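Local coordinates for protein oxidoreductase, putative (Neosartorya fumigata, PDB 6SKX) that probably catalyses the NADPH-dependent reduction of imines to amines, as a fungal reductive aminase that couples carbonyl compounds with amines, at residues A69-T74 with D103-H108; A110-G115 with E158-A163; R256-F261 with S276-F281. All coordinates share one frame; numbering follows the deposited sequence.

Overall arrangement
Contact 1 pairs helices 68-75 and 95-106 of the Rossmann-type domain; contact 2 sets the strand that follows helix 95-106 against the start of the long helix 162-188. Their centres lie about 13 Å apart, and they touch where Phe105 CD2 packs 3.5 Å from Tyr112 CD2. Both are near residues known to bind NADP, though no cofactor occupies this chain: Val71 lies about 4 Å from Leu65, and His114 about 7 Å from Asn92, side chain to side chain. Contact 3, whose centre is about 39 Å from that of contact 1 and about 32 Å from that of contact 2, belongs to the C-terminal domain.

Contact 1: residues A69-T74 with D103-H108; sequences AAVEAT and DRFVSH
Glu72 and Arg104 join helices 68-75 and 95-106 through a salt bridge in which a single carboxylate oxygen takes both bonds. Arg104 turns the side of its guanidinium to Glu72, and OE2 accepts from NH2 at 2.8 Å and from NE at 2.9 Å. OE2 lies close to the guanidinium plane, but the carboxylate is rotated 51° from that plane: NE meets the oxygen nearly in line with its C-O bond, whereas NH2 approaches from above the carboxylate. Bends at chi2 and chi3 bring the arginine's side-on edge round to the acid. Both helices flank the mixed sheet of the Rossmann-type nucleotide-binding domain, and on the side facing strand 86-89 the contact becomes apolar. There Val71 CG1 sits at the edge of the Phe105 ring, 4.3 Å from CZ, while Val71 also packs on Leu101 and Phe105 on Ile87. Near the end of helix 95-106 the carbonyl of Arg104 is satisfied by two side chains arriving from opposite faces of its plane, Ser107 OG at 3.0 Å and His108 ND1 at 3.1 Å. Thr74 OG1 similarly folds back on its own helix, 2.7 Å from Ala70 O, which also accepts from Thr74 N.

Contact 2: residues A110-G115 with E158-A163; sequences ARYVHG and EDAGTA
Tyr112 and His114, two residues apart on strand 111-118, both reach the turn that starts helix 162-188. The tyrosine slants forward over the strand toward His114 with CG anti to the backbone N (chi1 -170°), and this carries CD1 to 4.2 Å from Ala160 CB; the methyl group meets the ring obliquely. Its hydroxyl is engaged by Asn89 ND2, beyond the two segments. His114 directs its CB at the turn and packs it 3.4 Å from Ala160 O, with the imidazole set obliquely to that carbonyl. Further along, Ala163 CB points back at the strand and rests 3.7 Å from His114 O. No hydrogen bond crosses this buried contact, which links the sheet of the Rossmann-type domain to the first turn of the long helix that leads into the C-terminal domain. The turn is type I, from Asp159 to Thr162, and Asp159 caps it: OD1 accepts from Gly161 N at 2.9 Å, the N-H lying above the carboxylate plane. The other carboxylate oxygen, OD2, forms a salt bridge with Arg99 on helix 95-106, tying the cap to the nucleotide-binding domain. Ser134 OG is hydrogen-bonded to Asp159 O and accepts from Ala163 N, and Ser102 packs against Ala160.

Contact 3: residues R256-F261 with S276-F281; sequences RPMKEF and SSLIDF
Leu278 packs against both Met258 and Phe261, and such apolar packing carries most of the meeting between helix 256-267 and the chain that follows it. The leucine uses one branch for both: CD2 lies 3.6 Å from Phe261 CB and 3.7 Å from Met258 SD. Met258 starts with CG turned away from its own backbone N (chi1 172°), then bends at chi2 and chi3, which brings the sulfur across the leucine at an oblique angle. The other branch of Leu278, CD1, approaches the backbone of the helix, 3.9 Å from Phe261 O. Beyond the two segments Leu278 also touches Leu231 of helix 231-248 and Met262 and Ala265 further along its partner helix. After helix 256-267 the chain doubles back, and its 3-10 segment 276-278 packs against that helix within the helical C-terminal domain.

A carbonyl at a ring edge makes a second kind of contact. The two phenylalanines do not stack: Phe281 O lies near the plane of the Phe261 ring, at its edge, 3.4 Å from CE1, and the side chains come closest at 4.4 Å between Phe261 CD1 and Phe281 CB. Although the CB of Phe281 points at the helix, its ring leads away.

Between subunits, the Phe261 ring meets Phe254 of the second subunit with planes about 35° apart, and Pro257 packs on Pro257 of that subunit.

Contact 1: residues A69-T74 with D103-H108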
ATOM      1  N   ALA A  69     -15.044 -20.587 -15.469  1.00 68.36           N
ATOM      2  CA  ALA A  69     -16.219 -21.487 -15.565  1.00 73.23           C
ATOM      3  C   ALA A  69     -17.252 -20.911 -16.544  1.00 71.91           C
ATOM      4  O   ALA A  69     -17.870 -21.699 -17.279  1.00 74.97           O
ATOM      5  CB  ALA A  69     -16.819 -21.714 -14.191  1.00 69.09           C
ATOM      6  N   ALA A  70     -17.451 -19.593 -16.559  1.00 66.07           N
ATOM      7  CA  ALA A  70     -18.434 -18.955 -17.463  1.00 62.63           C
ATOM      8  C   ALA A  70     -17.884 -19.004 -18.903  1.00 66.63           C
ATOM      9  O   ALA A  70     -18.706 -19.104 -19.872  1.00 63.24           O
ATOM     10  CB  ALA A  70     -18.753 -17.555 -16.996  1.00 60.76           C
ATOM     11  N   VAL A  71     -16.550 -18.982 -19.060  1.00 58.47           N
ATOM     12  CA  VAL A  71     -15.899 -19.180 -20.393  1.00 64.55           C
ATOM     13  C   VAL A  71     -16.275 -20.574 -20.940  1.00 65.32           C
ATOM     14  O   VAL A  71     -16.690 -20.641 -22.102  1.00 73.47           O
ATOM     15  CB  VAL A  71     -14.366 -18.998 -20.353  1.00 59.35           C
ATOM     16  CG1 VAL A  71     -13.743 -19.302 -21.711  1.00 56.41           C
ATOM     17  CG2 VAL A  71     -13.957 -17.610 -19.858  1.00 62.71           C
ATOM     18  N   GLU A  72     -16.146 -21.642 -20.140  1.00 68.39           N
ATOM     19  CA  GLU A  72     -16.369 -23.062 -20.571  1.00 69.90           C
ATOM     20  C   GLU A  72     -17.846 -23.295 -20.900  1.00 58.57           C
ATOM     21  O   GLU A  72     -18.145 -23.888 -21.936  1.00 66.42           O
ATOM     22  CB  GLU A  72     -15.925 -24.051 -19.492  1.00 72.77           C
ATOM     23  CG  GLU A  72     -14.475 -23.880 -19.084  1.00 82.15           C
ATOM     24  CD  GLU A  72     -13.796 -25.127 -18.548  1.00 87.43           C
ATOM     25  OE1 GLU A  72     -13.742 -25.284 -17.298  1.00 82.15           O
ATOM     26  OE2 GLU A  72     -13.283 -25.916 -19.384  1.00 80.70           O
ATOM     27  N   ALA A  73     -18.735 -22.804 -20.048  1.00 57.59           N
ATOM     28  CA  ALA A  73     -20.201 -22.859 -20.218  1.00 64.69           C
ATOM     29  C   ALA A  73     -20.628 -22.080 -21.472  1.00 70.66           C
ATOM     30  O   ALA A  73     -21.449 -22.612 -22.238  1.00 66.92           O
ATOM     31  CB  ALA A  73     -20.868 -22.324 -18.963  1.00 63.20           C
ATOM     32  N   THR A  74     -20.104 -20.869 -21.703  1.00 66.65           N
ATOM     33  CA  THR A  74     -20.557 -20.035 -22.856  1.00 63.73           C
ATOM     34  C   THR A  74     -20.184 -20.682 -24.198  1.00 54.77           C
ATOM     35  O   THR A  74     -20.968 -20.547 -25.162  1.00 49.68           O
ATOM     36  CB  THR A  74     -20.035 -18.598 -22.763  1.00 60.13           C
ATOM     37  OG1 THR A  74     -20.540 -18.102 -21.521  1.00 58.78           O
ATOM     38  CG2 THR A  74     -20.485 -17.750 -23.936  1.00 57.30           C
ATOM     39  N   ASP A 103      -5.004 -25.887 -23.066  1.00 62.83           N
ATOM     40  CA  ASP A 103      -4.851 -27.297 -23.535  1.00 69.86           C
ATOM     41  C   ASP A 103      -6.100 -27.709 -24.322  1.00 60.30           C
ATOM     42  O   ASP A 103      -5.972 -28.260 -25.428  1.00 61.33           O
ATOM     43  CB  ASP A 103      -4.640 -28.276 -22.366  1.00 68.67           C
ATOM     44  CG  ASP A 103      -3.237 -28.292 -21.758  1.00 64.70           C
ATOM     45  OD1 ASP A 103      -2.306 -27.750 -22.379  1.00 62.47           O
ATOM     46  OD2 ASP A 103      -3.085 -28.873 -20.660  1.00 74.19           O
ATOM     47  N   ARG A 104      -7.264 -27.429 -23.750  1.00 57.85           N
ATOM     48  CA  ARG A 104      -8.586 -27.722 -24.349  1.00 59.84           C
ATOM     49  C   ARG A 104      -8.716 -27.008 -25.703  1.00 71.71           C
ATOM     50  O   ARG A 104      -9.072 -27.692 -26.681  1.00 72.34           O
ATOM     51  CB  ARG A 104      -9.666 -27.284 -23.366  1.00 64.86           C
ATOM     52  CG  ARG A 104     -10.938 -28.102 -23.418  1.00 76.65           C
ATOM     53  CD  ARG A 104     -11.425 -28.449 -22.021  1.00 74.02           C
ATOM     54  NE  ARG A 104     -12.523 -27.614 -21.601  1.00 77.37           N
ATOM     55  CZ  ARG A 104     -13.704 -27.568 -22.200  1.00 82.76           C
ATOM     56  NH1 ARG A 104     -13.944 -28.298 -23.281  1.00 85.32           N
ATOM     57  NH2 ARG A 104     -14.641 -26.765 -21.725  1.00 92.32           N
ATOM     58  N   PHE A 105      -8.426 -25.701 -25.790  1.00 59.27           N
ATOM     59  CA  PHE A 105      -8.662 -24.932 -27.042  1.00 61.17           C
ATOM     60  C   PHE A 105      -7.671 -25.393 -28.126  1.00 52.92           C
ATOM     61  O   PHE A 105      -8.086 -25.455 -29.299  1.00 51.95           O
ATOM     62  CB  PHE A 105      -8.689 -23.411 -26.798  1.00 60.91           C
ATOM     63  CG  PHE A 105      -9.895 -22.914 -26.028  1.00 73.82           C
ATOM     64  CD1 PHE A 105     -11.101 -23.608 -26.033  1.00 87.88           C
ATOM     65  CD2 PHE A 105      -9.830 -21.753 -25.273  1.00 77.82           C
ATOM     66  CE1 PHE A 105     -12.200 -23.154 -25.309  1.00 78.99           C
ATOM     67  CE2 PHE A 105     -10.934 -21.286 -24.574  1.00 75.59           C
ATOM     68  CZ  PHE A 105     -12.118 -21.988 -24.592  1.00 75.36           C
ATOM     69  N   VAL A 106      -6.417 -25.675 -27.768  1.00 55.26           N
ATOM     70  CA  VAL A 106      -5.336 -26.122 -28.704  1.00 52.80           C
ATOM     71  C   VAL A 106      -5.756 -27.485 -29.296  1.00 59.63           C
ATOM     72  O   VAL A 106      -5.581 -27.698 -30.508  1.00 59.33           O
ATOM     73  CB  VAL A 106      -3.964 -26.220 -28.000  1.00 59.05           C
ATOM     74  CG1 VAL A 106      -2.957 -27.035 -28.811  1.00 61.30           C
ATOM     75  CG2 VAL A 106      -3.374 -24.857 -27.661  1.00 59.00           C
ATOM     76  N   SER A 107      -6.338 -28.364 -28.485  1.00 55.63           N
ATOM     77  CA  SER A 107      -6.829 -29.689 -28.939  1.00 63.04           C
ATOM     78  C   SER A 107      -7.930 -29.481 -29.983  1.00 65.35           C
ATOM     79  O   SER A 107      -8.196 -30.427 -30.701  1.00 59.47           O
ATOM     80  CB  SER A 107      -7.327 -30.540 -27.793  1.00 67.36           C
ATOM     81  OG  SER A 107      -8.745 -30.457 -27.692  1.00 73.13           O
ATOM     82  N   HIS A 108      -8.562 -28.301 -30.067  1.00 57.12           N
ATOM     83  CA  HIS A 108      -9.681 -28.065 -31.022  1.00 53.81           C
ATOM     84  C   HIS A 108      -9.197 -27.249 -32.213  1.00 50.00           C
ATOM     85  O   HIS A 108     -10.046 -26.807 -32.997  1.00 54.42           O
ATOM     86  CB  HIS A 108     -10.867 -27.419 -30.330  1.00 55.47           C
ATOM     87  CG  HIS A 108     -11.713 -28.387 -29.587  1.00 64.17           C
ATOM     88  ND1 HIS A 108     -11.614 -28.550 -28.214  1.00 66.45           N
ATOM     89  CD2 HIS A 108     -12.696 -29.218 -30.012  1.00 69.17           C
ATOM     90  CE1 HIS A 108     -12.497 -29.447 -27.821  1.00 68.83           C
ATOM     91  NE2 HIS A 108     -13.175 -29.875 -28.907  1.00 69.40           N
TER

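Contact 2: residues A110-G115 with E158-A163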
ATOM      1  N   ALA A 110      -7.264 -24.328 -32.135  1.00 57.76           N
ATOM      2  CA  ALA A 110      -7.120 -22.870 -31.845  1.00 63.26           C
ATOM      3  C   ALA A 110      -5.716 -22.579 -31.285  1.00 58.99           C
ATOM      4  O   ALA A 110      -5.023 -23.536 -30.880  1.00 64.46           O
ATOM      5  CB  ALA A 110      -8.216 -22.415 -30.894  1.00 59.10           C
ATOM      6  N   ARG A 111      -5.286 -21.314 -31.331  1.00 63.71           N
ATOM      7  CA  ARG A 111      -4.103 -20.783 -30.591  1.00 53.11           C
ATOM      8  C   ARG A 111      -4.611 -19.936 -29.408  1.00 53.47           C
ATOM      9  O   ARG A 111      -5.718 -19.353 -29.526  1.00 49.17           O
ATOM     10  CB  ARG A 111      -3.240 -19.966 -31.542  1.00 54.41           C
ATOM     11  CG  ARG A 111      -2.490 -20.795 -32.578  1.00 56.36           C
ATOM     12  CD  ARG A 111      -1.681 -19.948 -33.575  1.00 60.10           C
ATOM     13  NE  ARG A 111      -2.389 -18.749 -34.016  1.00 58.10           N
ATOM     14  CZ  ARG A 111      -1.898 -17.788 -34.783  1.00 57.76           C
ATOM     15  NH1 ARG A 111      -0.653 -17.813 -35.214  1.00 56.00           N
ATOM     16  NH2 ARG A 111      -2.670 -16.772 -35.105  1.00 61.08           N
ATOM     17  N   TYR A 112      -3.861 -19.875 -28.298  1.00 53.68           N
ATOM     18  CA  TYR A 112      -4.339 -19.303 -27.009  1.00 52.56           C
ATOM     19  C   TYR A 112      -3.305 -18.384 -26.365  1.00 47.00           C
ATOM     20  O   TYR A 112      -2.132 -18.762 -26.187  1.00 57.96           O
ATOM     21  CB  TYR A 112      -4.676 -20.428 -26.031  1.00 57.59           C
ATOM     22  CG  TYR A 112      -5.395 -19.997 -24.780  1.00 56.25           C
ATOM     23  CD1 TYR A 112      -4.700 -19.580 -23.655  1.00 56.76           C
ATOM     24  CD2 TYR A 112      -6.773 -20.059 -24.697  1.00 56.83           C
ATOM     25  CE1 TYR A 112      -5.361 -19.233 -22.483  1.00 51.37           C
ATOM     26  CE2 TYR A 112      -7.447 -19.731 -23.525  1.00 53.00           C
ATOM     27  CZ  TYR A 112      -6.737 -19.318 -22.408  1.00 51.72           C
ATOM     28  OH  TYR A 112      -7.398 -18.948 -21.257  1.00 50.22           O
ATOM     29  N   VAL A 113      -3.733 -17.172 -26.027  1.00 52.10           N
ATOM     30  CA  VAL A 113      -2.976 -16.305 -25.093  1.00 54.43           C
ATOM     31  C   VAL A 113      -3.932 -15.813 -24.023  1.00 53.02           C
ATOM     32  O   VAL A 113      -5.077 -15.503 -24.358  1.00 55.94           O
ATOM     33  CB  VAL A 113      -2.152 -15.193 -25.775  1.00 60.41           C
ATOM     34  CG1 VAL A 113      -2.169 -15.241 -27.286  1.00 54.07           C
ATOM     35  CG2 VAL A 113      -2.423 -13.817 -25.234  1.00 59.73           C
ATOM     36  N   HIS A 114      -3.460 -15.824 -22.778  1.00 56.35           N
ATOM     37  CA  HIS A 114      -4.182 -15.290 -21.595  1.00 55.98           C
ATOM     38  C   HIS A 114      -3.698 -13.864 -21.323  1.00 53.34           C
ATOM     39  O   HIS A 114      -2.493 -13.565 -21.621  1.00 55.58           O
ATOM     40  CB  HIS A 114      -4.021 -16.222 -20.379  1.00 50.19           C
ATOM     41  CG  HIS A 114      -5.233 -16.187 -19.512  1.00 49.01           C
ATOM     42  ND1 HIS A 114      -5.487 -15.132 -18.648  1.00 51.84           N
ATOM     43  CD2 HIS A 114      -6.312 -16.983 -19.444  1.00 44.16           C
ATOM     44  CE1 HIS A 114      -6.643 -15.324 -18.056  1.00 49.56           C
ATOM     45  NE2 HIS A 114      -7.176 -16.442 -18.526  1.00 48.91           N
ATOM     46  N   GLY A 115      -4.583 -13.002 -20.806  1.00 53.64           N
ATOM     47  CA  GLY A 115      -4.207 -11.640 -20.372  1.00 48.50           C
ATOM     48  C   GLY A 115      -4.751 -11.295 -18.988  1.00 55.46           C
ATOM     49  O   GLY A 115      -5.827 -11.828 -18.603  1.00 57.04           O
ATOM     50  N   GLU A 158       5.716 -18.234 -22.850  1.00 65.53           N
ATOM     51  CA  GLU A 158       4.928 -19.259 -23.582  1.00 57.20           C
ATOM     52  C   GLU A 158       3.952 -19.996 -22.665  1.00 63.53           C
ATOM     53  O   GLU A 158       3.011 -20.610 -23.198  1.00 71.47           O
ATOM     54  CB  GLU A 158       5.883 -20.274 -24.202  1.00 62.69           C
ATOM     55  CG  GLU A 158       6.746 -19.688 -25.299  1.00 71.32           C
ATOM     56  CD  GLU A 158       7.158 -20.712 -26.351  1.00 81.84           C
ATOM     57  OE1 GLU A 158       6.335 -21.621 -26.679  1.00 80.08           O
ATOM     58  OE2 GLU A 158       8.290 -20.587 -26.860  1.00 88.27           O
ATOM     59  N   ASP A 159       4.195 -20.005 -21.356  1.00 58.14           N
ATOM     60  CA  ASP A 159       3.292 -20.663 -20.378  1.00 59.63           C
ATOM     61  C   ASP A 159       2.016 -19.814 -20.281  1.00 64.08           C
ATOM     62  O   ASP A 159       2.103 -18.613 -19.905  1.00 65.72           O
ATOM     63  CB  ASP A 159       3.986 -20.846 -19.022  1.00 67.46           C
ATOM     64  CG  ASP A 159       3.192 -21.609 -17.975  1.00 70.01           C
ATOM     65  OD1 ASP A 159       1.944 -21.655 -18.069  1.00 71.58           O
ATOM     66  OD2 ASP A 159       3.836 -22.173 -17.068  1.00 91.10           O
ATOM     67  N   ALA A 160       0.869 -20.432 -20.555  1.00 53.64           N
ATOM     68  CA  ALA A 160      -0.447 -19.765 -20.626  1.00 59.58           C
ATOM     69  C   ALA A 160      -0.849 -19.249 -19.236  1.00 58.75           C
ATOM     70  O   ALA A 160      -1.871 -18.569 -19.147  1.00 68.63           O
ATOM     71  CB  ALA A 160      -1.473 -20.709 -21.224  1.00 49.91           C
ATOM     72  N   GLY A 161      -0.108 -19.587 -18.176  1.00 63.22           N
ATOM     73  CA  GLY A 161      -0.490 -19.237 -16.788  1.00 53.76           C
ATOM     74  C   GLY A 161       0.388 -18.140 -16.188  1.00 49.90           C
ATOM     75  O   GLY A 161       0.026 -17.623 -15.112  1.00 58.20           O
ATOM     76  N   THR A 162       1.509 -17.791 -16.815  1.00 48.40           N
ATOM     77  CA  THR A 162       2.448 -16.760 -16.280  1.00 54.15           C
ATOM     78  C   THR A 162       1.702 -15.420 -16.096  1.00 67.09           C
ATOM     79  O   THR A 162       1.923 -14.744 -15.064  1.00 63.16           O
ATOM     80  CB  THR A 162       3.659 -16.658 -17.201  1.00 55.32           C
ATOM     81  OG1 THR A 162       4.233 -17.963 -17.304  1.00 59.04           O
ATOM     82  CG2 THR A 162       4.676 -15.632 -16.742  1.00 59.25           C
ATOM     83  N   ALA A 163       0.833 -15.056 -17.053  1.00 65.93           N
ATOM     84  CA  ALA A 163       0.102 -13.772 -17.083  1.00 58.27           C
ATOM     85  C   ALA A 163      -0.827 -13.701 -15.876  1.00 55.73           C
ATOM     86  O   ALA A 163      -0.890 -12.626 -15.261  1.00 57.48           O
ATOM     87  CB  ALA A 163      -0.666 -13.604 -18.379  1.00 67.47           C
TER

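Contact 3: residues R256-F261 with S276-F281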
ATOM      1  N   ARG A 256      -2.247  -7.747  12.123  1.00 61.82           N
ATOM      2  CA  ARG A 256      -1.921  -8.984  12.894  1.00 66.89           C
ATOM      3  C   ARG A 256      -1.056  -9.943  12.077  1.00 69.14           C
ATOM      4  O   ARG A 256      -0.046 -10.435  12.597  1.00 71.54           O
ATOM      5  CB  ARG A 256      -3.187  -9.637  13.463  1.00 77.18           C
ATOM      6  CG  ARG A 256      -3.790  -8.855  14.627  1.00 79.78           C
ATOM      7  CD  ARG A 256      -4.252  -9.700  15.804  1.00 86.98           C
ATOM      8  NE  ARG A 256      -4.332  -8.935  17.051  1.00 88.35           N
ATOM      9  CZ  ARG A 256      -5.344  -8.139  17.412  1.00 90.79           C
ATOM     10  NH1 ARG A 256      -6.395  -7.972  16.620  1.00 89.77           N
ATOM     11  NH2 ARG A 256      -5.293  -7.498  18.569  1.00 81.67           N
ATOM     12  N   PRO A 257      -1.355 -10.205  10.778  1.00 64.30           N
ATOM     13  CA  PRO A 257      -0.504 -11.079   9.970  1.00 65.10           C
ATOM     14  C   PRO A 257       0.952 -10.590   9.919  1.00 64.57           C
ATOM     15  O   PRO A 257       1.828 -11.411  10.037  1.00 71.30           O
ATOM     16  CB  PRO A 257      -1.176 -11.079   8.591  1.00 61.51           C
ATOM     17  CG  PRO A 257      -2.608 -10.739   8.918  1.00 64.00           C
ATOM     18  CD  PRO A 257      -2.499  -9.700  10.016  1.00 59.42           C
ATOM     19  N   MET A 258       1.192  -9.285   9.756  1.00 68.74           N
ATOM     20  CA  MET A 258       2.580  -8.740   9.709  1.00 68.03           C
ATOM     21  C   MET A 258       3.243  -8.914  11.084  1.00 70.35           C
ATOM     22  O   MET A 258       4.451  -9.217  11.103  1.00 68.92           O
ATOM     23  CB  MET A 258       2.583  -7.266   9.320  1.00 58.53           C
ATOM     24  CG  MET A 258       3.938  -6.609   9.436  1.00 60.02           C
ATOM     25  SD  MET A 258       5.057  -6.984   8.082  1.00 64.18           S
ATOM     26  CE  MET A 258       4.336  -6.002   6.765  1.00 72.04           C
ATOM     27  N   LYS A 259       2.495  -8.731  12.180  1.00 76.16           N
ATOM     28  CA  LYS A 259       2.958  -9.033  13.569  1.00 85.33           C
ATOM     29  C   LYS A 259       3.511 -10.476  13.603  1.00 92.51           C
ATOM     30  O   LYS A 259       4.740 -10.634  13.902  1.00 79.86           O
ATOM     31  CB  LYS A 259       1.837  -8.805  14.598  1.00 82.27           C
ATOM     32  N   GLU A 260       2.685 -11.481  13.247  1.00 80.00           N
ATOM     33  CA  GLU A 260       3.074 -12.920  13.286  1.00 77.53           C
ATOM     34  C   GLU A 260       4.379 -13.120  12.491  1.00 80.39           C
ATOM     35  O   GLU A 260       5.317 -13.695  13.062  1.00 82.06           O
ATOM     36  CB  GLU A 260       1.918 -13.818  12.843  1.00 77.04           C
ATOM     37  N   PHE A 261       4.507 -12.600  11.267  1.00 76.90           N
ATOM     38  CA  PHE A 261       5.718 -12.836  10.424  1.00 79.01           C
ATOM     39  C   PHE A 261       6.947 -12.170  11.054  1.00 75.15           C
ATOM     40  O   PHE A 261       8.077 -12.667  10.850  1.00 75.43           O
ATOM     41  CB  PHE A 261       5.583 -12.345   8.973  1.00 70.14           C
ATOM     42  CG  PHE A 261       4.630 -13.140   8.117  1.00 75.84           C
ATOM     43  CD1 PHE A 261       4.926 -14.441   7.750  1.00 79.50           C
ATOM     44  CD2 PHE A 261       3.430 -12.592   7.686  1.00 74.79           C
ATOM     45  CE1 PHE A 261       4.038 -15.176   6.980  1.00 81.87           C
ATOM     46  CE2 PHE A 261       2.534 -13.335   6.935  1.00 70.40           C
ATOM     47  CZ  PHE A 261       2.848 -14.620   6.569  1.00 76.59           C
ATOM     48  N   SER A 276      12.647  -6.325   4.549  1.00 68.21           N
ATOM     49  CA  SER A 276      13.011  -7.173   3.382  1.00 75.82           C
ATOM     50  C   SER A 276      13.236  -8.631   3.820  1.00 86.15           C
ATOM     51  O   SER A 276      12.871  -9.545   3.051  1.00 83.04           O
ATOM     52  CB  SER A 276      14.223  -6.608   2.671  1.00 76.15           C
ATOM     53  OG  SER A 276      15.296  -6.405   3.577  1.00 85.69           O
ATOM     54  N   SER A 277      13.775  -8.843   5.026  1.00 82.48           N
ATOM     55  CA  SER A 277      14.164 -10.172   5.570  1.00 84.83           C
ATOM     56  C   SER A 277      12.955 -11.111   5.691  1.00 76.54           C
ATOM     57  O   SER A 277      13.173 -12.330   5.830  1.00 69.56           O
ATOM     58  CB  SER A 277      14.867 -10.019   6.904  1.00 88.94           C
ATOM     59  OG  SER A 277      13.935  -9.735   7.945  1.00 91.63           O
ATOM     60  N   LEU A 278      11.728 -10.580   5.666  1.00 75.09           N
ATOM     61  CA  LEU A 278      10.488 -11.381   5.867  1.00 68.22           C
ATOM     62  C   LEU A 278      10.163 -12.216   4.616  1.00 68.62           C
ATOM     63  O   LEU A 278       9.263 -13.111   4.707  1.00 73.00           O
ATOM     64  CB  LEU A 278       9.324 -10.441   6.212  1.00 76.17           C
ATOM     65  CG  LEU A 278       8.828 -10.475   7.660  1.00 78.37           C
ATOM     66  CD1 LEU A 278       9.906 -10.012   8.620  1.00 82.56           C
ATOM     67  CD2 LEU A 278       7.590  -9.612   7.834  1.00 81.30           C
ATOM     68  N   ILE A 279      10.824 -11.952   3.482  1.00 69.94           N
ATOM     69  CA  ILE A 279      10.516 -12.635   2.185  1.00 73.79           C
ATOM     70  C   ILE A 279      10.612 -14.167   2.336  1.00 78.74           C
ATOM     71  O   ILE A 279       9.735 -14.856   1.796  1.00 72.15           O
ATOM     72  CB  ILE A 279      11.384 -12.078   1.032  1.00 80.58           C
ATOM     73  CG1 ILE A 279      10.910 -12.582  -0.337  1.00 71.80           C
ATOM     74  CG2 ILE A 279      12.868 -12.348   1.257  1.00 85.00           C
ATOM     75  CD1 ILE A 279       9.428 -12.411  -0.590  1.00 68.52           C
ATOM     76  N   ASP A 280      11.578 -14.687   3.104  1.00 84.47           N
ATOM     77  CA  ASP A 280      11.789 -16.150   3.293  1.00 81.69           C
ATOM     78  C   ASP A 280      10.735 -16.755   4.231  1.00 83.99           C
ATOM     79  O   ASP A 280      10.582 -17.983   4.190  1.00 85.07           O
ATOM     80  CB  ASP A 280      13.194 -16.444   3.812  1.00 83.83           C
ATOM     81  CG  ASP A 280      14.272 -16.005   2.839  1.00 90.46           C
ATOM     82  OD1 ASP A 280      14.322 -16.594   1.721  1.00 73.79           O
ATOM     83  OD2 ASP A 280      15.025 -15.050   3.193  1.00 92.27           O
ATOM     84  N   PHE A 281      10.010 -15.945   5.010  1.00 81.38           N
ATOM     85  CA  PHE A 281       9.037 -16.424   6.033  1.00 83.78           C
ATOM     86  C   PHE A 281       7.621 -16.506   5.462  1.00 75.14           C
ATOM     87  O   PHE A 281       6.755 -17.083   6.147  1.00 74.25           O
ATOM     88  CB  PHE A 281       9.114 -15.554   7.291  1.00 80.91           C
ATOM     89  CG  PHE A 281      10.449 -15.712   7.966  1.00 88.49           C
ATOM     90  CD1 PHE A 281      10.683 -16.781   8.821  1.00 88.67           C
ATOM     91  CD2 PHE A 281      11.504 -14.861   7.649  1.00 87.46           C
ATOM     92  CE1 PHE A 281      11.937 -16.967   9.383  1.00 95.23           C
ATOM     93  CE2 PHE A 281      12.755 -15.043   8.219  1.00 96.16           C
ATOM     94  CZ  PHE A 281      12.969 -16.094   9.087  1.00 99.19           C
TER